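Putative enoyl-CoA hydratase (Streptomyces coelicolor A3, PDB 3G64) probably acts as an enoyl-CoA hydratase of the crotonase family, adding water across the double bond of an enoyl-CoA. Local coordinates at residues Pro115-Leu120 with Arg210-Arg215; Ala134-Val139 with Gln226-Leu231; Phe148-Val153 with Gly157-Ala162; Tyr164-Val169 with Gly173-Leu178; Pro188-Glu191 with Leu195-Glu198. All coordinates share one frame; numbering follows the deposited sequence.

Contact 1: Pro115-Leu120 with Arg210-Arg215; sequences PVIAAL and RTLARR
Ile117, on strand 116-120, reaches across to Leu212 and Ala213 on helix 205-217, and every touch between the two segments is apolar. Ile117 CD1 makes the shortest contact, 3.5 Å from Ala213 CA and 3.7 Å from Ala213 CB. It therefore presses on the helix backbone as well as on the small side chain, and the backbones come close there: the CA atoms of Ile117 and Ala213 are 7.2 Å apart. The second part is a branched-against-branched contact. Leu212 CD2 lies 4.1 Å from Ile117 CG1 and about as far from CG2, while Leu212 CG stands 4.1 Å from Ile117 CD1, the two side chains crossing at a slant. Ile117 has CG1 anti to its carbonyl carbon (chi1 -59°), which sends CG1 and CD1 out to the helix, and CG1 and CG2 both rest on Leu212 CD2.

No hydrogen bond links the two segments. The strand pairs through its backbone with Leu65 and Leu67 on one neighbour and with Phe137 on another, and the helix has its own i to i+4 bonds, such as Arg214 N to Arg210 O at 3.1 Å. Arg215 NH2 forms a salt bridge with Asp183 of the second subunit. A helix laid on a largely parallel sheet by aliphatic side chains is the layered packing of the crotonase fold.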
# COMPACT_ATOMS: atom_id res chain seq x y z
N PRO A 115 4.12 18.88 -10.33
CA PRO A 115 3.94 18.57 -8.92
C PRO A 115 3.05 19.60 -8.22
O PRO A 115 3.13 20.82 -8.48
CB PRO A 115 5.37 18.65 -8.32
CG PRO A 115 6.26 19.13 -9.41
CD PRO A 115 5.50 19.28 -10.68
N VAL A 116 2.21 19.10 -7.33
CA VAL A 116 1.34 19.95 -6.54
C VAL A 116 1.78 19.81 -5.09
O VAL A 116 2.00 18.69 -4.61
CB VAL A 116 -0.13 19.51 -6.73
CG1 VAL A 116 -1.05 20.24 -5.73
CG2 VAL A 116 -0.55 19.76 -8.18
N ILE A 117 1.92 20.94 -4.41
CA ILE A 117 2.39 20.97 -3.03
C ILE A 117 1.33 21.63 -2.14
O ILE A 117 0.90 22.76 -2.41
CB ILE A 117 3.71 21.79 -2.96
CG1 ILE A 117 4.76 21.15 -3.88
CG2 ILE A 117 4.19 21.98 -1.51
CD1 ILE A 117 5.65 22.16 -4.54
N ALA A 118 0.89 20.94 -1.10
CA ALA A 118 -0.06 21.54 -0.15
C ALA A 118 0.69 22.12 1.05
O ALA A 118 1.47 21.42 1.71
CB ALA A 118 -1.11 20.52 0.31
N ALA A 119 0.47 23.41 1.29
CA ALA A 119 1.13 24.12 2.40
C ALA A 119 0.17 24.08 3.58
O ALA A 119 -0.82 24.82 3.60
CB ALA A 119 1.42 25.59 1.99
N LEU A 120 0.43 23.20 4.54
CA LEU A 120 -0.57 22.90 5.57
C LEU A 120 -0.28 23.50 6.94
O LEU A 120 0.88 23.54 7.38
CB LEU A 120 -0.71 21.38 5.75
CG LEU A 120 -1.05 20.53 4.51
CD1 LEU A 120 -1.06 19.08 4.92
CD2 LEU A 120 -2.41 20.94 3.98
N ARG A 210 6.91 27.14 -0.73
CA ARG A 210 7.42 27.95 -1.82
C ARG A 210 8.86 27.56 -2.21
O ARG A 210 9.22 27.58 -3.38
CB ARG A 210 7.37 29.43 -1.44
CG ARG A 210 7.95 30.31 -2.50
CD ARG A 210 7.88 31.77 -2.12
NE ARG A 210 8.86 32.51 -2.90
CZ ARG A 210 9.33 33.71 -2.58
NH1 ARG A 210 8.89 34.33 -1.49
NH2 ARG A 210 10.23 34.29 -3.37
N THR A 211 9.68 27.21 -1.21
CA THR A 211 11.07 26.80 -1.46
C THR A 211 11.05 25.46 -2.20
O THR A 211 11.77 25.26 -3.19
CB THR A 211 11.88 26.69 -0.12
OG1 THR A 211 12.04 28.00 0.46
CG2 THR A 211 13.25 26.07 -0.34
N LEU A 212 10.21 24.54 -1.74
CA LEU A 212 10.11 23.24 -2.41
C LEU A 212 9.63 23.42 -3.85
O LEU A 212 10.13 22.77 -4.76
CB LEU A 212 9.21 22.28 -1.63
CG LEU A 212 8.88 20.98 -2.38
CD1 LEU A 212 10.13 20.18 -2.69
CD2 LEU A 212 7.94 20.16 -1.52
N ALA A 213 8.66 24.31 -4.06
CA ALA A 213 8.12 24.53 -5.42
C ALA A 213 9.21 25.01 -6.36
O ALA A 213 9.32 24.57 -7.49
CB ALA A 213 6.99 25.55 -5.38
N ARG A 214 10.00 25.97 -5.87
CA ARG A 214 11.09 26.54 -6.63
C ARG A 214 12.19 25.50 -6.91
O ARG A 214 12.75 25.46 -8.00
CB ARG A 214 11.66 27.76 -5.88
CG ARG A 214 12.78 28.48 -6.62
CD ARG A 214 12.39 28.80 -8.06
NE ARG A 214 11.30 29.76 -8.08
CZ ARG A 214 10.53 30.01 -9.13
NH1 ARG A 214 10.72 29.36 -10.27
NH2 ARG A 214 9.55 30.90 -9.03
N ARG A 215 12.50 24.67 -5.92
CA ARG A 215 13.43 23.57 -6.11
C ARG A 215 12.98 22.67 -7.27
O ARG A 215 13.78 22.33 -8.15
CB ARG A 215 13.59 22.75 -4.83
CG ARG A 215 14.48 21.53 -5.03
CD ARG A 215 14.72 20.73 -3.77
NE ARG A 215 15.62 19.62 -4.09
CZ ARG A 215 15.87 18.58 -3.30
NH1 ARG A 215 15.30 18.46 -2.12
NH2 ARG A 215 16.71 17.63 -3.71

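Contact 2: Ala134-Val139 with Gln226-Leu231; sequences AADFRV and QTKALL
The backbones stay well apart, with Asp136 and Lys228 the nearest pair at 7.9 Å between CA atoms, where the turn leading from helix 127-134 into strand 137-140 faces helix 221-234. One salt bridge spans the gap. Lys228 is extended along its whole length, with CG anti to the backbone N (chi1 171°), and delivers NZ to Asp136 OD2 at 2.6 Å, on the syn lone pair of that oxygen. The two side chains cross at about a right angle, so the lysine methylenes run past the carboxylate: Lys228 CD is 3.2 Å from Asp136 OD1.

Both charged groups have further partners. Lys228 NZ also donates to the backbone oxygens of Val109 and Phe114. Asp136 OD1 forms a salt bridge with Arg110, and OD2 accepts a hydrogen bond from Val116 N. Within 134-139, Arg138 NH2 donates to Ala135 O at 2.8 Å, from above the carbonyl plane, and also to Ala132 O, which ties down the turn that carries Asp136.

With two cations and a backbone N-H around it, the buried carboxylate is probably ionised, and its charge in turn should help keep Lys228 protonated among the carbonyl oxygens that receive it.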
# COMPACT_ATOMS: atom_id res chain seq x y z
N ALA A 134 -4.34 14.43 -1.98
CA ALA A 134 -4.14 14.25 -3.42
C ALA A 134 -2.85 14.90 -3.92
O ALA A 134 -2.28 14.49 -4.93
CB ALA A 134 -5.35 14.77 -4.21
N ALA A 135 -2.39 15.91 -3.20
CA ALA A 135 -1.16 16.62 -3.56
C ALA A 135 0.01 15.65 -3.60
O ALA A 135 0.01 14.60 -2.93
CB ALA A 135 -0.88 17.77 -2.51
N ASP A 136 1.01 15.98 -4.41
CA ASP A 136 2.21 15.17 -4.44
C ASP A 136 3.01 15.33 -3.16
O ASP A 136 3.63 14.35 -2.67
CB ASP A 136 3.02 15.54 -5.68
CG ASP A 136 2.18 15.39 -6.96
OD1 ASP A 136 1.90 14.22 -7.33
OD2 ASP A 136 1.73 16.41 -7.53
N PHE A 137 3.00 16.55 -2.61
CA PHE A 137 3.75 16.86 -1.38
C PHE A 137 2.84 17.55 -0.37
O PHE A 137 2.04 18.42 -0.74
CB PHE A 137 4.98 17.76 -1.66
CG PHE A 137 6.01 17.16 -2.58
CD1 PHE A 137 7.13 16.51 -2.07
CD2 PHE A 137 5.86 17.25 -3.96
CE1 PHE A 137 8.08 15.97 -2.92
CE2 PHE A 137 6.81 16.70 -4.83
CZ PHE A 137 7.92 16.05 -4.31
N ARG A 138 2.98 17.16 0.90
CA ARG A 138 2.34 17.86 2.02
C ARG A 138 3.44 18.45 2.94
O ARG A 138 4.16 17.73 3.64
CB ARG A 138 1.41 16.93 2.81
CG ARG A 138 0.06 16.61 2.07
CD ARG A 138 -0.54 15.26 2.50
NE ARG A 138 0.36 14.19 2.10
CZ ARG A 138 0.52 13.77 0.84
NH1 ARG A 138 1.41 12.83 0.57
NH2 ARG A 138 -0.22 14.27 -0.15
N VAL A 139 3.56 19.76 2.89
CA VAL A 139 4.53 20.50 3.72
C VAL A 139 3.74 21.13 4.87
O VAL A 139 2.92 22.02 4.65
CB VAL A 139 5.25 21.55 2.86
CG1 VAL A 139 6.14 22.45 3.69
CG2 VAL A 139 6.05 20.84 1.73
N GLN A 226 6.71 13.26 -15.74
CA GLN A 226 6.62 11.84 -16.03
C GLN A 226 6.81 10.96 -14.79
O GLN A 226 6.27 9.87 -14.73
CB GLN A 226 7.59 11.42 -17.14
CG GLN A 226 7.15 11.90 -18.53
CD GLN A 226 5.70 11.48 -18.86
OE1 GLN A 226 4.77 12.27 -18.70
NE2 GLN A 226 5.51 10.24 -19.30
N THR A 227 7.56 11.42 -13.80
CA THR A 227 7.66 10.66 -12.56
C THR A 227 6.27 10.58 -11.90
O THR A 227 5.84 9.51 -11.42
CB THR A 227 8.66 11.33 -11.55
OG1 THR A 227 9.98 11.32 -12.11
CG2 THR A 227 8.68 10.56 -10.21
N LYS A 228 5.57 11.71 -11.88
CA LYS A 228 4.25 11.77 -11.28
C LYS A 228 3.26 10.93 -12.10
O LYS A 228 2.47 10.16 -11.55
CB LYS A 228 3.78 13.23 -11.21
CG LYS A 228 2.33 13.38 -10.79
CD LYS A 228 2.01 14.84 -10.51
CE LYS A 228 0.54 15.03 -10.22
NZ LYS A 228 0.30 16.43 -9.73
N ALA A 229 3.31 11.08 -13.42
CA ALA A 229 2.45 10.32 -14.32
C ALA A 229 2.63 8.81 -14.14
O ALA A 229 1.65 8.07 -14.14
CB ALA A 229 2.71 10.73 -15.82
N LEU A 230 3.85 8.34 -13.95
CA LEU A 230 4.06 6.89 -13.81
C LEU A 230 3.65 6.35 -12.43
O LEU A 230 3.13 5.26 -12.32
CB LEU A 230 5.51 6.48 -14.17
CG LEU A 230 5.65 6.09 -15.66
CD1 LEU A 230 5.10 7.17 -16.60
CD2 LEU A 230 7.08 5.79 -16.00
N LEU A 231 3.90 7.13 -11.38
CA LEU A 231 3.41 6.76 -10.05
C LEU A 231 1.89 6.59 -10.08
O LEU A 231 1.32 5.59 -9.63
CB LEU A 231 3.77 7.86 -9.03
CG LEU A 231 5.20 7.77 -8.50
CD1 LEU A 231 5.64 9.11 -7.85
CD2 LEU A 231 5.34 6.58 -7.55

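Contact 3: Phe148-Val153 with Gly157-Ala162; sequences FLFTRV and GGDMGA
The Phe150 ring carries Asp159 on one face: Asp159 CB stands 3.4 Å above the ring plane, over its centre, in a CH-pi contact only 7° off the ring normal. From there the carboxylate stacks over one side of the ring, its plane turned 28° from that of the phenyl, with Asp159 OD2 3.2 Å from Phe150 CE1 and CG above the same face. Gly157 CA approaches the ring obliquely, 4.1 Å from Phe150 CD2. Asp159 has CG anti to its backbone N (chi1 -175°), which brings CB over the ring centre and the carboxylate over its CE1 side. The other carboxylate oxygen, OD1, accepts a hydrogen bond from Gln250 NE2 of the third subunit, a polar hold that the ring face cannot offer.

A lighter touch comes from Thr151, whose CG2 methyl lies 4.1 Å from Gly157 N. Its hydroxyl is engaged with Met180 O, and Gly157 N is itself bonded to Thr227 of the third subunit.

The backbone of 157-162 is bent sharply. Gly158 centres an inverse gamma turn, and a type I' turn follows from Asp159 to Ala162, closed by Ala162 N to Asp159 O at 3.0 Å. Gly161 sits at the N-cap of helix 162-170 with a positive phi, where a CB would jam against the preceding carbonyl oxygen; its N-H is bonded to Asp246 of the third subunit. Phe150 itself lies in the short 3-10 segment of 148-153. This is a glycine-rich connection between strand 145-147 and helix 162-170, folded back on itself at the subunit interface of a crotonase-type trimer.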
# COMPACT_ATOMS: atom_id res chain seq x y z
N PHE A 148 -10.71 13.34 8.52
CA PHE A 148 -11.50 12.82 7.38
C PHE A 148 -12.89 12.56 7.89
O PHE A 148 -13.25 11.42 8.13
CB PHE A 148 -10.84 11.55 6.83
CG PHE A 148 -9.50 11.81 6.21
CD1 PHE A 148 -9.40 12.14 4.85
CD2 PHE A 148 -8.35 11.78 6.97
CE1 PHE A 148 -8.15 12.39 4.27
CE2 PHE A 148 -7.09 12.04 6.38
CZ PHE A 148 -7.01 12.34 5.02
N LEU A 149 -13.64 13.64 8.09
CA LEU A 149 -14.83 13.59 8.93
C LEU A 149 -16.18 13.46 8.17
O LEU A 149 -17.23 13.83 8.68
CB LEU A 149 -14.82 14.77 9.90
CG LEU A 149 -14.47 16.12 9.28
CD1 LEU A 149 -15.45 16.41 8.11
CD2 LEU A 149 -14.50 17.21 10.36
N PHE A 150 -16.16 12.90 6.97
CA PHE A 150 -17.41 12.68 6.23
C PHE A 150 -18.50 11.92 6.99
O PHE A 150 -19.69 12.27 6.92
CB PHE A 150 -17.08 11.97 4.91
CG PHE A 150 -16.02 12.69 4.13
CD1 PHE A 150 -16.33 13.90 3.52
CD2 PHE A 150 -14.72 12.23 4.11
CE1 PHE A 150 -15.35 14.62 2.85
CE2 PHE A 150 -13.74 12.93 3.43
CZ PHE A 150 -14.06 14.13 2.78
N THR A 151 -18.12 10.86 7.70
CA THR A 151 -19.16 10.10 8.39
C THR A 151 -19.84 10.95 9.47
O THR A 151 -20.97 10.66 9.88
CB THR A 151 -18.64 8.79 9.00
OG1 THR A 151 -17.65 9.09 9.98
CG2 THR A 151 -18.05 7.85 7.93
N ARG A 152 -19.16 12.01 9.94
CA ARG A 152 -19.80 12.88 10.95
C ARG A 152 -20.94 13.72 10.39
O ARG A 152 -21.70 14.33 11.17
CB ARG A 152 -18.81 13.87 11.56
CG ARG A 152 -17.54 13.25 11.96
CD ARG A 152 -17.53 12.93 13.36
NE ARG A 152 -16.15 12.70 13.77
CZ ARG A 152 -15.75 12.63 15.03
NH1 ARG A 152 -16.62 12.84 16.00
NH2 ARG A 152 -14.50 12.35 15.32
N VAL A 153 -21.04 13.82 9.06
CA VAL A 153 -22.20 14.50 8.45
C VAL A 153 -23.17 13.49 7.83
O VAL A 153 -24.12 13.86 7.14
CB VAL A 153 -21.79 15.61 7.44
CG1 VAL A 153 -20.82 16.58 8.12
CG2 VAL A 153 -21.14 15.04 6.18
N GLY A 157 -16.91 7.79 4.04
CA GLY A 157 -15.52 8.26 3.91
C GLY A 157 -14.97 8.09 2.50
O GLY A 157 -13.89 8.57 2.18
N GLY A 158 -15.70 7.41 1.63
CA GLY A 158 -15.27 7.33 0.24
C GLY A 158 -15.69 8.58 -0.48
O GLY A 158 -16.56 8.55 -1.35
N ASP A 159 -15.17 9.72 -0.07
CA ASP A 159 -15.64 10.97 -0.67
C ASP A 159 -14.51 11.48 -1.55
O ASP A 159 -13.37 11.57 -1.09
CB ASP A 159 -15.95 12.03 0.42
CG ASP A 159 -16.57 13.31 -0.15
OD1 ASP A 159 -17.77 13.32 -0.43
OD2 ASP A 159 -15.87 14.34 -0.31
N MSE A 160 -14.85 11.80 -2.80
CA MSE A 160 -13.92 12.38 -3.77
C MSE A 160 -12.54 11.69 -3.82
O MSE A 160 -11.50 12.33 -4.00
CB MSE A 160 -13.83 13.91 -3.55
CG MSE A 160 -13.28 14.35 -2.20
SE MSE A 160 -13.70 16.25 -1.82
CE MSE A 160 -12.40 17.12 -3.00
N GLY A 161 -12.54 10.36 -3.71
CA GLY A 161 -11.31 9.61 -3.87
C GLY A 161 -10.57 9.24 -2.59
O GLY A 161 -9.55 8.57 -2.65
N ALA A 162 -11.07 9.67 -1.44
CA ALA A 162 -10.34 9.46 -0.18
C ALA A 162 -10.15 7.97 0.14
O ALA A 162 -9.14 7.59 0.66
CB ALA A 162 -11.08 10.14 0.98

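Contact 4: Tyr164-Val169 with Gly173-Leu178; sequences YLLPRV and GHATRL
Leu166 and Pro167 on helix 162-170 pack on Ala175 and Leu178 of helix 172-181, and the whole interface between the segments is apolar. Ala175 CB lies against the backbone and ring of the proline, 3.6 Å from Pro167 N and 3.7 Å from Pro167 CD. The small residue lets the chains close in here, the CA atoms of Pro167 and Ala175 being 5.0 Å apart. With CG anti to its backbone N (chi1 -168°), Leu166 swings CD2 to 3.7 Å from Ala175 CA and 3.8 Å from Leu178 CB, the two leucine side chains crossing at about a right angle.

In the crotonase fold these are two consecutive helices joined through a single residue. The axes of the two short segments approach to 8.1 Å and their directions differ by 136°, so the second turns back at a steep slant to the first. Pro167 also kinks the first helix, since its nitrogen has no proton to give to the turn before.

The polar groups lie away from this interface. Arg168 doubles back beside Tyr164: its NH1 donates to Tyr164 O at 2.9 Å, with the oxygen near the guanidinium plane, while NE lies over one face of the Tyr164 ring, offset toward the rim. Together with its hydrogen bonds to Tyr164 O and, through NH2, to Glu234 O of the third subunit, this keeps the guanidinium nearly parallel to the phenol.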
# COMPACT_ATOMS: atom_id res chain seq x y z
N TYR A 164 -9.85 5.61 -1.98
CA TYR A 164 -8.83 5.09 -2.90
C TYR A 164 -7.44 5.56 -2.45
O TYR A 164 -6.50 4.76 -2.29
CB TYR A 164 -9.12 5.58 -4.32
CG TYR A 164 -8.03 5.29 -5.33
CD1 TYR A 164 -8.02 4.08 -6.05
CD2 TYR A 164 -7.02 6.22 -5.58
CE1 TYR A 164 -7.00 3.81 -6.99
CE2 TYR A 164 -5.99 5.97 -6.51
CZ TYR A 164 -5.99 4.77 -7.21
OH TYR A 164 -4.97 4.55 -8.14
N LEU A 165 -7.30 6.87 -2.23
CA LEU A 165 -5.96 7.38 -1.92
C LEU A 165 -5.48 6.99 -0.52
O LEU A 165 -4.33 6.62 -0.34
CB LEU A 165 -5.94 8.89 -2.04
CG LEU A 165 -6.06 9.43 -3.47
CD1 LEU A 165 -6.32 10.95 -3.41
CD2 LEU A 165 -4.81 9.10 -4.30
N LEU A 166 -6.35 7.08 0.48
CA LEU A 166 -5.83 7.00 1.85
C LEU A 166 -5.12 5.66 2.13
O LEU A 166 -4.01 5.66 2.64
CB LEU A 166 -6.88 7.35 2.91
CG LEU A 166 -6.33 7.58 4.34
CD1 LEU A 166 -5.27 8.71 4.47
CD2 LEU A 166 -7.52 7.83 5.28
N PRO A 167 -5.75 4.53 1.78
CA PRO A 167 -5.02 3.29 2.07
C PRO A 167 -3.73 3.18 1.28
O PRO A 167 -2.84 2.43 1.72
CB PRO A 167 -5.95 2.16 1.58
CG PRO A 167 -7.18 2.81 1.12
CD PRO A 167 -7.13 4.29 1.31
N ARG A 168 -3.64 3.85 0.13
CA ARG A 168 -2.41 3.77 -0.66
C ARG A 168 -1.30 4.66 -0.08
O ARG A 168 -0.12 4.50 -0.43
CB ARG A 168 -2.68 4.13 -2.13
CG ARG A 168 -3.42 2.97 -2.83
CD ARG A 168 -4.09 3.43 -4.10
NE ARG A 168 -4.65 2.28 -4.84
CZ ARG A 168 -5.86 1.75 -4.63
NH1 ARG A 168 -6.65 2.23 -3.67
NH2 ARG A 168 -6.28 0.73 -5.39
N VAL A 169 -1.67 5.57 0.81
CA VAL A 169 -0.68 6.43 1.47
C VAL A 169 -0.29 5.87 2.84
O VAL A 169 0.89 5.79 3.16
CB VAL A 169 -1.19 7.90 1.59
CG1 VAL A 169 -0.21 8.77 2.40
CG2 VAL A 169 -1.39 8.49 0.19
N GLY A 173 -5.20 -0.46 7.42
CA GLY A 173 -5.67 -0.44 8.80
C GLY A 173 -5.85 0.99 9.29
O GLY A 173 -6.91 1.34 9.88
N HIS A 174 -4.85 1.85 9.05
CA HIS A 174 -4.97 3.26 9.43
C HIS A 174 -6.06 3.95 8.60
O HIS A 174 -6.81 4.78 9.12
CB HIS A 174 -3.65 4.02 9.21
CG HIS A 174 -2.53 3.60 10.13
ND1 HIS A 174 -2.70 3.44 11.48
CD2 HIS A 174 -1.22 3.38 9.88
CE1 HIS A 174 -1.53 3.10 12.04
NE2 HIS A 174 -0.62 3.08 11.09
N ALA A 175 -6.18 3.61 7.32
CA ALA A 175 -7.19 4.30 6.50
C ALA A 175 -8.57 4.04 7.06
O ALA A 175 -9.41 4.94 7.14
CB ALA A 175 -7.15 3.84 5.03
N THR A 176 -8.83 2.79 7.41
CA THR A 176 -10.15 2.45 7.92
C THR A 176 -10.47 3.24 9.19
O THR A 176 -11.56 3.74 9.37
CB THR A 176 -10.22 0.95 8.22
OG1 THR A 176 -10.05 0.23 6.99
CG2 THR A 176 -11.58 0.57 8.86
N ARG A 177 -9.50 3.35 10.09
CA ARG A 177 -9.72 4.05 11.35
C ARG A 177 -9.99 5.53 11.06
O ARG A 177 -10.92 6.11 11.58
CB ARG A 177 -8.46 3.89 12.24
CG ARG A 177 -8.44 4.64 13.55
CD ARG A 177 -7.22 4.19 14.38
NE ARG A 177 -5.93 4.37 13.69
CZ ARG A 177 -5.25 5.52 13.70
NH1 ARG A 177 -5.76 6.57 14.34
NH2 ARG A 177 -4.07 5.63 13.09
N LEU A 178 -9.17 6.12 10.20
CA LEU A 178 -9.27 7.55 9.96
C LEU A 178 -10.62 7.89 9.29
O LEU A 178 -11.29 8.85 9.67
CB LEU A 178 -8.13 7.99 9.04
CG LEU A 178 -6.91 8.59 9.74
CD1 LEU A 178 -6.41 7.64 10.80
CD2 LEU A 178 -5.82 8.88 8.68

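Contact 5: Pro188-Glu191 with Leu195-Glu198; sequences PEAE and LISE
A water bridges Glu191 and Ile196, donating to Glu191 O at 2.8 Å and accepting from Ile196 N at 3.0 Å. It sits in the tight helix-to-strand connection of the crotonase fold, where helix 187-193 gives way to the chain that leaves it. One residue earlier the link is direct: Leu195 N donates to Ala190 O, 2.9 Å away and bent to 152° at the hydrogen, so that the N-H reaches back five residues to the helix carbonyl. Successive carbonyls of the helix are thus met by successive N-H groups, one directly and one through solvent.

Apolar contacts accompany these bonds. Ile196 has CG1 anti to its carbonyl carbon (chi1 -55°), which brings Ile196 CG1 to 3.6 Å from Glu191 N and 3.9 Å from Ala190 CB. Leu195 keeps close too, its CB 3.5 Å from the same Ala190 O that its N-H binds. Phe146 of strand 145-147 touches Ala190, Leu195 and Ile196 together.

Beyond the turn the chain enters the large sheet: Ser197 and Glu198 pair with Arg138 through the backbone, Arg138 NE donates to Leu195 O, and the Ser197 hydroxyl accepts from Arg138 N.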
# COMPACT_ATOMS: atom_id res chain seq x y z
N PRO A 188 2.26 14.75 14.80
CA PRO A 188 3.18 13.63 15.06
C PRO A 188 2.64 12.29 14.52
O PRO A 188 3.39 11.53 13.91
CB PRO A 188 3.30 13.59 16.60
CG PRO A 188 2.88 14.98 17.05
CD PRO A 188 1.81 15.40 16.05
N GLU A 189 1.36 12.02 14.73
CA GLU A 189 0.77 10.81 14.21
C GLU A 189 0.80 10.84 12.67
O GLU A 189 1.16 9.85 12.03
CB GLU A 189 -0.67 10.67 14.70
CG GLU A 189 -1.35 9.44 14.08
CD GLU A 189 -2.77 9.21 14.54
OE1 GLU A 189 -3.34 10.05 15.28
OE2 GLU A 189 -3.34 8.18 14.14
N ALA A 190 0.43 11.98 12.10
CA ALA A 190 0.42 12.18 10.64
C ALA A 190 1.80 11.88 10.05
O ALA A 190 1.91 11.19 9.03
CB ALA A 190 -0.03 13.61 10.29
N GLU A 191 2.84 12.40 10.70
CA GLU A 191 4.21 12.12 10.27
C GLU A 191 4.54 10.63 10.38
O GLU A 191 5.09 10.05 9.46
CB GLU A 191 5.18 12.95 11.12
CG GLU A 191 6.49 13.26 10.43
CD GLU A 191 7.39 12.05 10.27
OE1 GLU A 191 7.49 11.24 11.23
OE2 GLU A 191 8.00 11.90 9.19
N LEU A 195 1.69 10.67 6.23
CA LEU A 195 0.93 11.78 5.62
C LEU A 195 1.72 13.06 5.41
O LEU A 195 1.22 13.96 4.73
CB LEU A 195 -0.28 12.13 6.47
CG LEU A 195 -1.49 11.22 6.41
CD1 LEU A 195 -2.51 11.66 7.49
CD2 LEU A 195 -2.06 11.29 5.01
N ILE A 196 2.92 13.16 5.99
CA ILE A 196 3.72 14.39 5.88
C ILE A 196 4.97 14.20 5.05
O ILE A 196 5.75 13.28 5.31
CB ILE A 196 4.19 14.88 7.27
CG1 ILE A 196 2.99 15.05 8.20
CG2 ILE A 196 5.03 16.18 7.16
CD1 ILE A 196 1.98 15.99 7.65
N SER A 197 5.19 15.08 4.07
CA SER A 197 6.40 15.01 3.24
C SER A 197 7.55 15.82 3.85
O SER A 197 8.72 15.45 3.73
CB SER A 197 6.11 15.56 1.83
OG SER A 197 4.87 15.05 1.36
N GLU A 198 7.21 16.92 4.50
CA GLU A 198 8.18 17.75 5.22
C GLU A 198 7.51 18.42 6.41
O GLU A 198 6.50 19.09 6.26
CB GLU A 198 8.77 18.83 4.33
CG GLU A 198 9.73 19.73 5.10
CD GLU A 198 10.34 20.82 4.25
OE1 GLU A 198 10.16 20.80 3.02
OE2 GLU A 198 11.02 21.70 4.84
O HOH W 1 4.97 11.16 6.90

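Contacts 1 and 2 sit on adjacent parallel strands, 116-120 and 137-140, of the main sheet, their centres 11 Å apart, and each meets one of two successive helices, 205-217 and 221-234. Their segments alternate along the chain, so they interlock the middle of the sequence with its later helices. Contacts 3, 4 and 5 follow one another in series between these ends. Contact 3 leads into contact 4, their centres 11 Å apart, where Phe148 meets Leu166. Contact 4 joins contact 5 through the Arg177-Glu189 salt bridge, and contact 5, centred 16 Å from contact 2, leads into edge strand 198-199 beside strand 137-140. Contacts 3 and 4 touch the third subunit and contacts 1, 2 and 4 the second, so the same elements also build the trimer.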